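Local coordinates for protein (TC3 transposase) (Caenorhabditis elegans, PDB 1TC3), which binds specifically to the terminal inverted repeats of the Tc3 transposon and cuts both DNA strands at its ends, so that the element is excised and reinserted, at a contact of chain A with DNA. Residues are numbered along the deposited sequence; one frame, centred on the assembly and turned at random.

A contact of chain A with DNA. Residues 3-4, 33-34, 37. With nucleotides of chain B.
Ser34 and Arg33 meet the phosphate of DG10 from the loop before helix 35-43. Two donors of Ser34 grip the same non-bridging oxygen. Ser34 N donates to OP2 of DG10 at 3.1 Å. Ser34 OG, the hydroxyl, donates to the same OP2 at 2.8 Å. OG sits between the backbone N and the carbonyl carbon (chi1 77°), which lets both donors point at one oxygen. The same OG accepts a nearly straight bond from Cys37 N, at 3.0 Å, and so caps the start of the helix. The partial positive end of the helix dipole probably helps hold the anionic phosphate. Cys37 SG packs 3.9 Å from the deoxyribose C3' of DA9 and also lies near OP2 of DG10.

Arg33 approaches the other oxygen. Its NH1 forms a long salt bridge with OP1 of DG10, at 3.7 Å, and probably offsets part of the phosphate charge. The guanidinium presents its edge, not a face, to O3' of DA9, where NH1 makes a weak bond. NH1 also donates to Ser4 O at 2.6 Å, which ties the N-terminal arm to this loop.

Gly3 lies along the sugar of DA9, and its N makes a weak bond to O4' at 3.1 Å. Among the residues at this site, none stacks on a base; the two bases are paired within the duplex. The contacts are to sugar and phosphate, not to base edges. The site anchors the helix-turn-helix domain and its N-terminal arm on the DNA backbone, and probably helps set recognition helix 35-43 for sequence-specific contacts with the bases.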
loop_
_atom_site.group_PDB
_atom_site.type_symbol
_atom_site.label_atom_id
_atom_site.label_comp_id
_atom_site.label_asym_id
_atom_site.label_seq_id
_atom_site.Cartn_x
_atom_site.Cartn_y
_atom_site.Cartn_z
ATOM N N GLY A 3 -10.969 -7.487 -2.055
ATOM C CA GLY A 3 -9.827 -8.233 -1.577
ATOM C C GLY A 3 -9.555 -7.934 -0.111
ATOM O O GLY A 3 -10.156 -7.052 0.499
ATOM N N SER A 4 -8.599 -8.650 0.448
ATOM C CA SER A 4 -8.239 -8.469 1.828
ATOM C C SER A 4 -7.575 -7.157 2.108
ATOM O O SER A 4 -6.925 -6.545 1.244
ATOM C CB SER A 4 -7.318 -9.547 2.324
ATOM O OG SER A 4 -6.582 -10.094 1.257
ATOM N N ARG A 33 -0.485 -6.235 -5.184
ATOM C CA ARG A 33 -1.654 -5.535 -4.723
ATOM C C ARG A 33 -2.035 -4.458 -5.721
ATOM O O ARG A 33 -1.193 -3.895 -6.383
ATOM C CB ARG A 33 -1.378 -4.869 -3.387
ATOM C CG ARG A 33 -1.437 -5.825 -2.210
ATOM C CD ARG A 33 -2.666 -6.717 -2.186
ATOM N NE ARG A 33 -2.711 -7.481 -0.946
ATOM C CZ ARG A 33 -3.767 -7.607 -0.148
ATOM N NH1 ARG A 33 -4.941 -7.041 -0.417
ATOM N NH2 ARG A 33 -3.647 -8.324 0.969
ATOM N N SER A 34 -3.312 -4.166 -5.818
ATOM C CA SER A 34 -3.831 -3.146 -6.697
ATOM C C SER A 34 -3.220 -1.788 -6.347
ATOM O O SER A 34 -2.808 -1.518 -5.214
ATOM C CB SER A 34 -5.348 -3.081 -6.520
ATOM O OG SER A 34 -5.680 -2.385 -5.324
ATOM N N CYS A 37 -5.442 0.186 -3.700
ATOM C CA CYS A 37 -5.226 0.219 -2.282
ATOM C C CYS A 37 -3.973 0.968 -1.960
ATOM O O CYS A 37 -3.952 1.917 -1.160
ATOM C CB CYS A 37 -5.284 -1.125 -1.559
ATOM S SG CYS A 37 -4.479 -2.362 -2.546
ATOM P P DA B 9 -8.893 -1.071 0.393
ATOM O OP1 DA B 9 -8.131 -1.394 1.620
ATOM O OP2 DA B 9 -8.676 0.232 -0.283
ATOM O "O5'" DA B 9 -8.624 -2.281 -0.610
ATOM C "C5'" DA B 9 -8.816 -3.522 -0.081
ATOM C "C4'" DA B 9 -8.824 -4.568 -1.163
ATOM O "O4'" DA B 9 -10.061 -4.540 -1.912
ATOM C "C3'" DA B 9 -7.689 -4.466 -2.157
ATOM O "O3'" DA B 9 -7.213 -5.819 -2.447
ATOM C "C2'" DA B 9 -8.346 -3.681 -3.292
ATOM C "C1'" DA B 9 -9.859 -3.837 -3.108
ATOM N N9 DA B 9 -10.606 -2.569 -3.050
ATOM C C8 DA B 9 -10.229 -1.315 -2.657
ATOM N N7 DA B 9 -11.169 -0.414 -2.741
ATOM C C5 DA B 9 -12.236 -1.098 -3.288
ATOM C C6 DA B 9 -13.534 -0.692 -3.612
ATOM N N6 DA B 9 -13.954 0.580 -3.484
ATOM N N1 DA B 9 -14.376 -1.630 -4.093
ATOM C C2 DA B 9 -13.950 -2.891 -4.204
ATOM N N3 DA B 9 -12.745 -3.390 -3.908
ATOM C C4 DA B 9 -11.920 -2.432 -3.454
ATOM P P DG B 10 -6.537 -6.068 -3.833
ATOM O OP1 DG B 10 -5.946 -7.418 -3.984
ATOM O OP2 DG B 10 -5.694 -4.864 -3.940
ATOM O "O5'" DG B 10 -7.846 -5.989 -4.768
ATOM C "C5'" DG B 10 -8.511 -7.133 -5.223
ATOM C "C4'" DG B 10 -9.334 -6.841 -6.478
ATOM O "O4'" DG B 10 -10.026 -5.583 -6.359
ATOM C "C3'" DG B 10 -8.521 -6.727 -7.770
ATOM O "O3'" DG B 10 -8.802 -7.811 -8.630
ATOM C "C2'" DG B 10 -8.905 -5.377 -8.401
ATOM C "C1'" DG B 10 -10.162 -4.979 -7.646
ATOM N N9 DG B 10 -10.322 -3.558 -7.361
ATOM C C8 DG B 10 -9.538 -2.734 -6.585
ATOM N N7 DG B 10 -10.055 -1.546 -6.375
ATOM C C5 DG B 10 -11.319 -1.659 -6.936
ATOM C C6 DG B 10 -12.308 -0.696 -7.008
ATOM O O6 DG B 10 -12.261 0.430 -6.526
ATOM N N1 DG B 10 -13.436 -1.161 -7.669
ATOM C C2 DG B 10 -13.551 -2.417 -8.220
ATOM N N2 DG B 10 -14.713 -2.654 -8.825
ATOM N N3 DG B 10 -12.611 -3.360 -8.157
ATOM C C4 DG B 10 -11.515 -2.893 -7.523
#